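Local atomic coordinates of telomerase reverse transcriptase (Takifugu rubripes, PDB entry 4LMO), a protein that elongates telomeres as the reverse transcriptase of the telomerase ribonucleoprotein, copying an RNA template onto chromosome ends, represented here by its RNA-binding domain. Residues I46-G51 and R67-M72; E137-E142 and L146-R151; K174-D179 and S195-I200. All blocks are in the same frame, centred on the assembly; numbering follows the deposited sequence.

Contact 1 of 3, residues I46-G51 and R67-M72; sequences IVFFEG and RRFFNM
The ring of F69 is the bump of this contact: it pushes into the angle between the rings of F48 and F49, two consecutive aromatics at the end of helix 40-48. F49 meets it with an edge. Its CZ sits over one face of F69, off-centre toward the substituted rim, 3.7 Å from F69 CG, and CE2 lies beside CZ over the same ring. The result is an edge-to-face pair with planes at 69° and centroids 4.9 Å apart. F48 instead offers a face: F69 CE2 lies over it, 3.7 Å from F48 CG and close to F48 CB as well. The two planes meet at 59°, an oblique pair. Both F48 and F49 carry CG anti to the carbonyl carbon; as neighbours in sequence they approach F69 from different directions, F49 being the first residue past the helix. M72 fills in beside the cluster as a Met-aromatic contact, its SD 4.3 Å from F48 CE2 and standing obliquely to that ring. V47 CG1 lies over the centre of the F48 ring. All the cross-contacts are apolar, and F48, F69 and M72 are buried. Segment 67-72, whose residues up to 70 belong to a region assigned by similarity to RNA-template interaction, is thus joined to helix 40-48. Helix 191-220 packs alongside, with I200 against F48 and Y196 against F69, while W180 from a loop touches both F48 and M72.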
loop_
_atom_site.group_PDB
_atom_site.type_symbol
_atom_site.label_atom_id
_atom_site.label_comp_id
_atom_site.label_asym_id
_atom_site.label_seq_id
_atom_site.Cartn_x
_atom_site.Cartn_y
_atom_site.Cartn_z
ATOM N N ILE A 46 4.461 3.128 13.202
ATOM C CA ILE A 46 3.821 3.779 12.061
ATOM C C ILE A 46 2.329 3.455 11.991
ATOM O O ILE A 46 1.514 4.327 11.691
ATOM C CB ILE A 46 4.514 3.388 10.730
ATOM C CG1 ILE A 46 5.990 3.806 10.753
ATOM C CG2 ILE A 46 3.797 4.008 9.533
ATOM C CD1 ILE A 46 6.848 3.153 9.687
ATOM N N VAL A 47 1.978 2.205 12.282
ATOM C CA VAL A 47 0.596 1.742 12.162
ATOM C C VAL A 47 -0.279 2.153 13.351
ATOM O O VAL A 47 -1.421 2.577 13.159
ATOM C CB VAL A 47 0.523 0.211 11.931
ATOM C CG1 VAL A 47 -0.922 -0.263 11.810
ATOM C CG2 VAL A 47 1.307 -0.176 10.684
ATOM N N PHE A 48 0.257 2.053 14.567
ATOM C CA PHE A 48 -0.571 2.189 15.773
ATOM C C PHE A 48 -0.290 3.386 16.675
ATOM O O PHE A 48 -1.151 3.761 17.473
ATOM C CB PHE A 48 -0.509 0.909 16.615
ATOM C CG PHE A 48 -0.944 -0.324 15.883
ATOM C CD1 PHE A 48 -2.281 -0.513 15.535
ATOM C CD2 PHE A 48 -0.021 -1.307 15.549
ATOM C CE1 PHE A 48 -2.684 -1.653 14.856
ATOM C CE2 PHE A 48 -0.420 -2.452 14.873
ATOM C CZ PHE A 48 -1.753 -2.624 14.528
ATOM N N PHE A 49 0.899 3.977 16.561
ATOM C CA PHE A 49 1.329 5.012 17.505
ATOM C C PHE A 49 1.544 6.384 16.854
ATOM O O PHE A 49 0.585 7.144 16.690
ATOM C CB PHE A 49 2.554 4.542 18.306
ATOM C CG PHE A 49 2.281 3.343 19.183
ATOM C CD1 PHE A 49 1.868 3.506 20.504
ATOM C CD2 PHE A 49 2.427 2.049 18.685
ATOM C CE1 PHE A 49 1.612 2.406 21.311
ATOM C CE2 PHE A 49 2.170 0.944 19.488
ATOM C CZ PHE A 49 1.761 1.124 20.803
ATOM N N GLU A 50 2.784 6.697 16.481
ATOM C CA GLU A 50 3.117 8.019 15.935
ATOM C C GLU A 50 2.565 8.297 14.537
ATOM O O GLU A 50 2.270 9.447 14.205
ATOM C CB GLU A 50 4.632 8.253 15.939
ATOM C CG GLU A 50 5.206 8.646 17.292
ATOM C CD GLU A 50 5.607 7.454 18.139
ATOM O OE1 GLU A 50 5.314 6.308 17.742
ATOM O OE2 GLU A 50 6.218 7.658 19.208
ATOM N N GLY A 51 2.429 7.252 13.726
ATOM C CA GLY A 51 2.073 7.415 12.320
ATOM C C GLY A 51 3.316 7.436 11.450
ATOM O O GLY A 51 4.399 7.074 11.910
ATOM N N ARG A 67 3.028 -4.596 26.364
ATOM C CA ARG A 67 3.140 -6.040 26.148
ATOM C C ARG A 67 2.303 -6.524 24.961
ATOM O O ARG A 67 2.761 -7.356 24.175
ATOM C CB ARG A 67 2.782 -6.820 27.419
ATOM C CG ARG A 67 3.371 -8.222 27.455
ATOM C CD ARG A 67 2.828 -9.045 28.612
ATOM N NE ARG A 67 3.097 -10.471 28.420
ATOM C CZ ARG A 67 2.239 -11.339 27.884
ATOM N NH1 ARG A 67 1.035 -10.944 27.482
ATOM N NH2 ARG A 67 2.587 -12.612 27.751
ATOM N N ARG A 68 1.090 -5.983 24.837
ATOM C CA ARG A 68 0.170 -6.311 23.744
ATOM C C ARG A 68 0.807 -6.067 22.376
ATOM O O ARG A 68 0.752 -6.928 21.493
ATOM C CB ARG A 68 -1.122 -5.495 23.874
ATOM C CG ARG A 68 -2.314 -6.077 23.125
ATOM C CD ARG A 68 -3.453 -5.077 22.989
ATOM N NE ARG A 68 -4.134 -4.794 24.254
ATOM C CZ ARG A 68 -5.250 -5.392 24.668
ATOM N NH1 ARG A 68 -5.837 -6.328 23.924
ATOM N NH2 ARG A 68 -5.784 -5.055 25.835
ATOM N N PHE A 69 1.421 -4.897 22.217
ATOM C CA PHE A 69 2.037 -4.504 20.953
ATOM C C PHE A 69 3.443 -5.074 20.783
ATOM O O PHE A 69 3.902 -5.267 19.655
ATOM C CB PHE A 69 2.027 -2.979 20.802
ATOM C CG PHE A 69 0.644 -2.395 20.664
ATOM C CD1 PHE A 69 -0.099 -2.051 21.792
ATOM C CD2 PHE A 69 0.077 -2.203 19.408
ATOM C CE1 PHE A 69 -1.376 -1.521 21.667
ATOM C CE2 PHE A 69 -1.197 -1.673 19.276
ATOM C CZ PHE A 69 -1.924 -1.331 20.409
ATOM N N PHE A 70 4.114 -5.354 21.901
ATOM C CA PHE A 70 5.424 -6.005 21.870
ATOM C C PHE A 70 5.339 -7.413 21.282
ATOM O O PHE A 70 6.236 -7.844 20.561
ATOM C CB PHE A 70 6.063 -6.056 23.265
ATOM C CG PHE A 70 7.404 -6.740 23.290
ATOM C CD1 PHE A 70 7.542 -8.016 23.831
ATOM C CD2 PHE A 70 8.528 -6.118 22.748
ATOM C CE1 PHE A 70 8.776 -8.651 23.844
ATOM C CE2 PHE A 70 9.762 -6.749 22.756
ATOM C CZ PHE A 70 9.886 -8.017 23.306
ATOM N N ASN A 71 4.258 -8.121 21.592
ATOM C CA ASN A 71 4.055 -9.473 21.080
ATOM C C ASN A 71 3.761 -9.532 19.580
ATOM O O ASN A 71 3.852 -10.599 18.971
ATOM C CB ASN A 71 2.964 -10.189 21.878
ATOM C CG ASN A 71 3.392 -10.501 23.302
ATOM O OD1 ASN A 71 2.601 -10.387 24.234
ATOM N ND2 ASN A 71 4.653 -10.900 23.475
ATOM N N MET A 72 3.430 -8.383 18.994
ATOM C CA MET A 72 3.145 -8.278 17.562
ATOM C C MET A 72 4.415 -8.108 16.726
ATOM O O MET A 72 4.381 -8.270 15.505
ATOM C CB MET A 72 2.201 -7.104 17.281
ATOM C CG MET A 72 0.898 -7.104 18.065
ATOM S SD MET A 72 -0.030 -5.593 17.737
ATOM C CE MET A 72 -1.302 -5.683 18.997
#

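Contact 2 of 3, residues E137-E142 and L146-R151; sequences ELWGSE and LLYFAR
W139, Y148 and F149 form the aromatic cluster that joins the end of the short helix 136-139 to the following helix 142-158. The far rim of the indole does the touching. W139 CZ3 comes 3.5 Å from Y148 CD2, which lies near the plane of the indole at its edge; the phenol ring is tilted at 48° to it, making an oblique pair. Two atoms along the rim, past CH2, W139 CZ2 is 3.7 Å from F149 CE1. Here the planes are almost perpendicular, at 86°, and the edge of F149 is directed toward the face of the indole in an offset edge-to-face pair with centroids 5.6 Å apart. The two helix residues reach the one indole by different torsions: Y148 has CG anti to its own N (chi1 -168°), whereas F149 has CG anti to the carbonyl carbon.

Among polar interactions, the backbone supplies the link across the segments. L146 N donates to E142 O over 3.2 Å, the first-turn bond of helix 142-158. The side chain of L146 folds back over the same carbonyl, its CG 3.4 Å from E142 O. The E142 carboxylate turns to R145 in a salt bridge, and the hydroxyl of Y148 is bonded to L205 O of helix 191-220, which fixes the far end of that ring.

Between the helices, G140 takes a positive phi that ends the first one, and S141 is the N-cap of the second, its OG bonded to N144 N. The whole is a turn between consecutive helices, with a serine N-cap, in the mostly helical telomerase RNA-binding domain, the tryptophan packed in the angle between the two helices.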
loop_
_atom_site.group_PDB
_atom_site.type_symbol
_atom_site.label_atom_id
_atom_site.label_comp_id
_atom_site.label_asym_id
_atom_site.label_seq_id
_atom_site.Cartn_x
_atom_site.Cartn_y
_atom_site.Cartn_z
ATOM N N GLU A 137 -1.826 -15.027 9.642
ATOM C CA GLU A 137 -2.338 -14.923 11.010
ATOM C C GLU A 137 -2.836 -13.523 11.379
ATOM O O GLU A 137 -3.630 -13.372 12.311
ATOM C CB GLU A 137 -1.336 -15.458 12.046
ATOM C CG GLU A 137 0.122 -15.112 11.797
ATOM C CD GLU A 137 0.889 -16.214 11.079
ATOM O OE1 GLU A 137 1.661 -16.932 11.752
ATOM O OE2 GLU A 137 0.722 -16.365 9.849
ATOM N N LEU A 138 -2.381 -12.508 10.640
ATOM C CA LEU A 138 -2.837 -11.132 10.841
ATOM C C LEU A 138 -4.277 -10.909 10.384
ATOM O O LEU A 138 -4.979 -10.056 10.935
ATOM C CB LEU A 138 -1.905 -10.129 10.154
ATOM C CG LEU A 138 -0.617 -9.712 10.869
ATOM C CD1 LEU A 138 0.181 -8.756 9.996
ATOM C CD2 LEU A 138 -0.897 -9.072 12.222
ATOM N N TRP A 139 -4.706 -11.671 9.378
ATOM C CA TRP A 139 -6.090 -11.629 8.897
ATOM C C TRP A 139 -7.057 -12.132 9.932
ATOM O O TRP A 139 -8.195 -11.671 9.999
ATOM C CB TRP A 139 -6.251 -12.431 7.608
ATOM C CG TRP A 139 -5.519 -11.853 6.419
ATOM C CD1 TRP A 139 -4.468 -12.428 5.708
ATOM C CD2 TRP A 139 -5.760 -10.558 5.762
ATOM N NE1 TRP A 139 -4.058 -11.607 4.690
ATOM C CE2 TRP A 139 -4.786 -10.469 4.667
ATOM C CE3 TRP A 139 -6.648 -9.506 5.962
ATOM C CZ2 TRP A 139 -4.725 -9.368 3.824
ATOM C CZ3 TRP A 139 -6.577 -8.401 5.105
ATOM C CH2 TRP A 139 -5.639 -8.337 4.061
ATOM N N GLY A 140 -6.610 -13.081 10.749
ATOM C CA GLY A 140 -7.447 -13.667 11.795
ATOM C C GLY A 140 -8.167 -14.918 11.327
ATOM O O GLY A 140 -8.190 -15.926 12.035
ATOM N N SER A 141 -8.757 -14.842 10.135
ATOM C CA SER A 141 -9.468 -15.965 9.524
ATOM C C SER A 141 -9.554 -15.826 8.007
ATOM O O SER A 141 -9.321 -14.746 7.456
ATOM C CB SER A 141 -10.880 -16.090 10.103
ATOM O OG SER A 141 -11.655 -14.936 9.815
ATOM N N GLU A 142 -9.898 -16.929 7.346
ATOM C CA GLU A 142 -10.120 -16.956 5.904
ATOM C C GLU A 142 -11.327 -16.090 5.540
ATOM O O GLU A 142 -11.342 -15.432 4.499
ATOM C CB GLU A 142 -10.327 -18.399 5.435
ATOM C CG GLU A 142 -10.155 -18.625 3.938
ATOM C CD GLU A 142 -8.703 -18.634 3.482
ATOM O OE1 GLU A 142 -7.783 -18.545 4.327
ATOM O OE2 GLU A 142 -8.476 -18.725 2.256
ATOM N N LEU A 146 -11.148 -12.655 2.994
ATOM C CA LEU A 146 -12.034 -12.603 1.833
ATOM C C LEU A 146 -12.975 -11.398 1.851
ATOM O O LEU A 146 -13.204 -10.778 0.811
ATOM C CB LEU A 146 -12.831 -13.904 1.690
ATOM C CG LEU A 146 -12.075 -15.147 1.201
ATOM C CD1 LEU A 146 -12.920 -16.398 1.393
ATOM C CD2 LEU A 146 -11.638 -15.006 -0.254
ATOM N N LEU A 147 -13.513 -11.071 3.025
ATOM C CA LEU A 147 -14.327 -9.864 3.186
ATOM C C LEU A 147 -13.529 -8.607 2.857
ATOM O O LEU A 147 -14.046 -7.680 2.223
ATOM C CB LEU A 147 -14.886 -9.752 4.608
ATOM C CG LEU A 147 -16.340 -10.165 4.840
ATOM C CD1 LEU A 147 -16.700 -9.974 6.303
ATOM C CD2 LEU A 147 -17.295 -9.377 3.954
ATOM N N TYR A 148 -12.271 -8.589 3.289
ATOM C CA TYR A 148 -11.411 -7.438 3.080
ATOM C C TYR A 148 -11.005 -7.302 1.615
ATOM O O TYR A 148 -10.955 -6.192 1.086
ATOM C CB TYR A 148 -10.180 -7.506 3.984
ATOM C CG TYR A 148 -9.412 -6.208 4.027
ATOM C CD1 TYR A 148 -9.793 -5.179 4.888
ATOM C CD2 TYR A 148 -8.313 -6.001 3.194
ATOM C CE1 TYR A 148 -9.093 -3.982 4.925
ATOM C CE2 TYR A 148 -7.606 -4.808 3.224
ATOM C CZ TYR A 148 -8.001 -3.805 4.089
ATOM O OH TYR A 148 -7.304 -2.623 4.116
ATOM N N PHE A 149 -10.725 -8.432 0.968
ATOM C CA PHE A 149 -10.382 -8.452 -0.456
ATOM C C PHE A 149 -11.537 -7.913 -1.300
ATOM O O PHE A 149 -11.317 -7.222 -2.297
ATOM C CB PHE A 149 -10.005 -9.871 -0.896
ATOM C CG PHE A 149 -8.575 -10.255 -0.596
ATOM C CD1 PHE A 149 -7.835 -9.592 0.384
ATOM C CD2 PHE A 149 -7.973 -11.305 -1.282
ATOM C CE1 PHE A 149 -6.525 -9.957 0.657
ATOM C CE2 PHE A 149 -6.664 -11.674 -1.012
ATOM C CZ PHE A 149 -5.940 -11.000 -0.041
ATOM N N ALA A 150 -12.764 -8.223 -0.880
ATOM C CA ALA A 150 -13.968 -7.708 -1.531
ATOM C C ALA A 150 -14.124 -6.205 -1.317
ATOM O O ALA A 150 -14.641 -5.502 -2.186
ATOM C CB ALA A 150 -15.200 -8.449 -1.034
ATOM N N ARG A 151 -13.677 -5.722 -0.158
ATOM C CA ARG A 151 -13.737 -4.296 0.170
ATOM C C ARG A 151 -12.758 -3.496 -0.675
ATOM O O ARG A 151 -13.056 -2.380 -1.090
ATOM C CB ARG A 151 -13.456 -4.061 1.658
ATOM C CG ARG A 151 -14.446 -4.731 2.597
ATOM C CD ARG A 151 -15.774 -3.997 2.646
ATOM N NE ARG A 151 -16.897 -4.884 2.943
ATOM C CZ ARG A 151 -17.161 -5.417 4.135
ATOM N NH1 ARG A 151 -16.371 -5.187 5.179
ATOM N NH2 ARG A 151 -18.223 -6.197 4.281
#

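Contact 3 of 3, residues K174-D179 and S195-I200; sequences KVNNCD and SYRTQI
A short 3-10 turn, 175-177, packs here against the long helix 191-220 of the telomerase RNA-binding domain; the loop and the beginning of the helix, as far as Y196, belong to a region assigned by similarity to interaction with the RNA template. V175 and T198 mark the closest approach of the backbones, their CA atoms 6.2 Å apart. V175 is the apolar bump of the turn, and its two methyls divide the helix surface between them. CG1, anti to the backbone N (chi1 177°), rests 3.9 Å from R197 CB and equally near the backbone C of that residue. CG2 meets T198 OG1, also at 3.9 Å, a packing contact and not a polar one, since the threonine hydroxyl is bonded to L194 O one turn back in its own helix. L201 of the same helix also touches V175. The turn itself is closed by N177 N to K174 O and C178 N to V175 O.

Beside this apolar patch R197 sends out its side chain, whose chain kinks in its middle, about the CB-CG and CG-CD bonds, so that the guanidinium comes alongside N176 while the aliphatic CB stays under V175. L181 and K182 of the loop pack on the arginine, which is largely buried, and its other terminal nitrogen, NH1, has a long, weak ion pair with E193.

The polar link across the contact is a single side-chain hydrogen bond. R197 NH2 donates to N176 OD1 over 3.1 Å with an N-H...O angle of 156°. The oxygen lies near the guanidinium plane, at its edge, but the amide is turned 78° to that plane, and NH2 stands above the N176 carbonyl plane, not on a lone pair of OD1.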
loop_
_atom_site.group_PDB
_atom_site.type_symbol
_atom_site.label_atom_id
_atom_site.label_comp_id
_atom_site.label_asym_id
_atom_site.label_seq_id
_atom_site.Cartn_x
_atom_site.Cartn_y
_atom_site.Cartn_z
ATOM N N LYS A 174 -14.942 -10.323 11.779
ATOM C CA LYS A 174 -14.951 -10.947 13.093
ATOM C C LYS A 174 -13.672 -10.575 13.836
ATOM O O LYS A 174 -12.612 -11.162 13.603
ATOM C CB LYS A 174 -15.093 -12.467 12.976
ATOM C CG LYS A 174 -16.413 -12.945 12.388
ATOM C CD LYS A 174 -16.354 -14.430 12.061
ATOM C CE LYS A 174 -17.600 -14.904 11.327
ATOM N NZ LYS A 174 -18.738 -15.177 12.247
ATOM N N VAL A 175 -13.788 -9.589 14.722
ATOM C CA VAL A 175 -12.652 -9.053 15.481
ATOM C C VAL A 175 -11.920 -10.141 16.275
ATOM O O VAL A 175 -10.684 -10.193 16.282
ATOM C CB VAL A 175 -13.096 -7.903 16.420
ATOM C CG1 VAL A 175 -11.937 -7.397 17.272
ATOM C CG2 VAL A 175 -13.690 -6.755 15.614
ATOM N N ASN A 176 -12.690 -11.018 16.913
ATOM C CA ASN A 176 -12.134 -12.033 17.808
ATOM C C ASN A 176 -11.400 -13.187 17.117
ATOM O O ASN A 176 -10.729 -13.977 17.784
ATOM C CB ASN A 176 -13.202 -12.539 18.783
ATOM C CG ASN A 176 -13.592 -11.491 19.818
ATOM O OD1 ASN A 176 -12.820 -10.577 20.127
ATOM N ND2 ASN A 176 -14.794 -11.625 20.367
ATOM N N ASN A 177 -11.523 -13.278 15.791
ATOM C CA ASN A 177 -10.727 -14.214 14.998
ATOM C C ASN A 177 -9.235 -13.890 15.063
ATOM O O ASN A 177 -8.391 -14.771 14.911
ATOM C CB ASN A 177 -11.182 -14.216 13.534
ATOM C CG ASN A 177 -12.513 -14.923 13.327
ATOM O OD1 ASN A 177 -13.095 -15.479 14.258
ATOM N ND2 ASN A 177 -13.000 -14.900 12.094
ATOM N N CYS A 178 -8.926 -12.617 15.292
ATOM C CA CYS A 178 -7.551 -12.144 15.349
ATOM C C CYS A 178 -6.978 -12.308 16.753
ATOM O O CYS A 178 -7.238 -11.487 17.642
ATOM C CB CYS A 178 -7.477 -10.678 14.913
ATOM S SG CYS A 178 -8.372 -10.304 13.390
ATOM N N ASP A 179 -6.201 -13.374 16.941
ATOM C CA ASP A 179 -5.544 -13.663 18.217
ATOM C C ASP A 179 -4.486 -12.617 18.564
ATOM O O ASP A 179 -4.249 -12.332 19.742
ATOM C CB ASP A 179 -4.890 -15.051 18.187
ATOM C CG ASP A 179 -5.875 -16.184 18.455
ATOM O OD1 ASP A 179 -7.102 -15.982 18.343
ATOM O OD2 ASP A 179 -5.406 -17.297 18.777
ATOM N N SER A 195 -13.973 -3.324 22.548
ATOM C CA SER A 195 -13.856 -1.984 21.972
ATOM C C SER A 195 -12.404 -1.621 21.649
ATOM O O SER A 195 -12.125 -1.005 20.618
ATOM C CB SER A 195 -14.467 -0.951 22.924
ATOM O OG SER A 195 -14.118 0.374 22.557
ATOM N N TYR A 196 -11.490 -2.006 22.532
ATOM C CA TYR A 196 -10.066 -1.747 22.338
ATOM C C TYR A 196 -9.465 -2.657 21.265
ATOM O O TYR A 196 -8.590 -2.235 20.505
ATOM C CB TYR A 196 -9.312 -1.892 23.661
ATOM C CG TYR A 196 -7.886 -1.389 23.628
ATOM C CD1 TYR A 196 -7.590 -0.088 23.212
ATOM C CD2 TYR A 196 -6.831 -2.208 24.035
ATOM C CE1 TYR A 196 -6.282 0.376 23.187
ATOM C CE2 TYR A 196 -5.522 -1.751 24.015
ATOM C CZ TYR A 196 -5.253 -0.463 23.590
ATOM O OH TYR A 196 -3.954 -0.013 23.572
ATOM N N ARG A 197 -9.941 -3.900 21.213
ATOM C CA ARG A 197 -9.567 -4.839 20.153
ATOM C C ARG A 197 -10.041 -4.344 18.782
ATOM O O ARG A 197 -9.296 -4.414 17.802
ATOM C CB ARG A 197 -10.091 -6.250 20.468
ATOM C CG ARG A 197 -9.020 -7.175 21.033
ATOM C CD ARG A 197 -9.441 -7.917 22.297
ATOM N NE ARG A 197 -10.179 -9.155 22.043
ATOM C CZ ARG A 197 -10.221 -10.198 22.873
ATOM N NH1 ARG A 197 -9.551 -10.183 24.019
ATOM N NH2 ARG A 197 -10.927 -11.272 22.546
ATOM N N THR A 198 -11.264 -3.813 18.738
ATOM C CA THR A 198 -11.842 -3.225 17.525
ATOM C C THR A 198 -11.051 -1.986 17.076
ATOM O O THR A 198 -10.809 -1.792 15.880
ATOM C CB THR A 198 -13.330 -2.854 17.737
ATOM O OG1 THR A 198 -14.026 -3.956 18.331
ATOM C CG2 THR A 198 -14.005 -2.500 16.419
ATOM N N GLN A 199 -10.655 -1.164 18.047
ATOM C CA GLN A 199 -9.860 0.043 17.813
ATOM C C GLN A 199 -8.516 -0.274 17.140
ATOM O O GLN A 199 -8.145 0.371 16.155
ATOM C CB GLN A 199 -9.645 0.780 19.141
ATOM C CG GLN A 199 -8.856 2.080 19.054
ATOM C CD GLN A 199 -8.673 2.734 20.413
ATOM O OE1 GLN A 199 -9.648 3.090 21.080
ATOM N NE2 GLN A 199 -7.421 2.900 20.829
ATOM N N ILE A 200 -7.803 -1.268 17.672
ATOM C CA ILE A 200 -6.504 -1.668 17.124
ATOM C C ILE A 200 -6.659 -2.228 15.709
ATOM O O ILE A 200 -5.931 -1.827 14.797
ATOM C CB ILE A 200 -5.772 -2.694 18.026
ATOM C CG1 ILE A 200 -5.522 -2.116 19.420
ATOM C CG2 ILE A 200 -4.442 -3.101 17.409
ATOM C CD1 ILE A 200 -5.221 -3.159 20.474
#

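In the fold
The contacts follow one another along the chain in the order 1, 2, 3. Helix 191-220 is their common element: it carries segment 195-200 and packs against residues of the other two. Contacts 1 and 3, with centres about 14 Å apart, meet where F48 CE1 comes 3.3 Å from I200 O. Contacts 2 and 3, about 13 Å apart, join through a probable hydrogen bond of 2.6 Å from N177 ND2 to S141 OG. Contacts 1 and 2 do not touch, their centres being about 20 Å apart. Contact 3 thus lies against both others, and at its border with contact 1 the two regions assigned by similarity to template-RNA interaction meet, R68 and F69 on Y196.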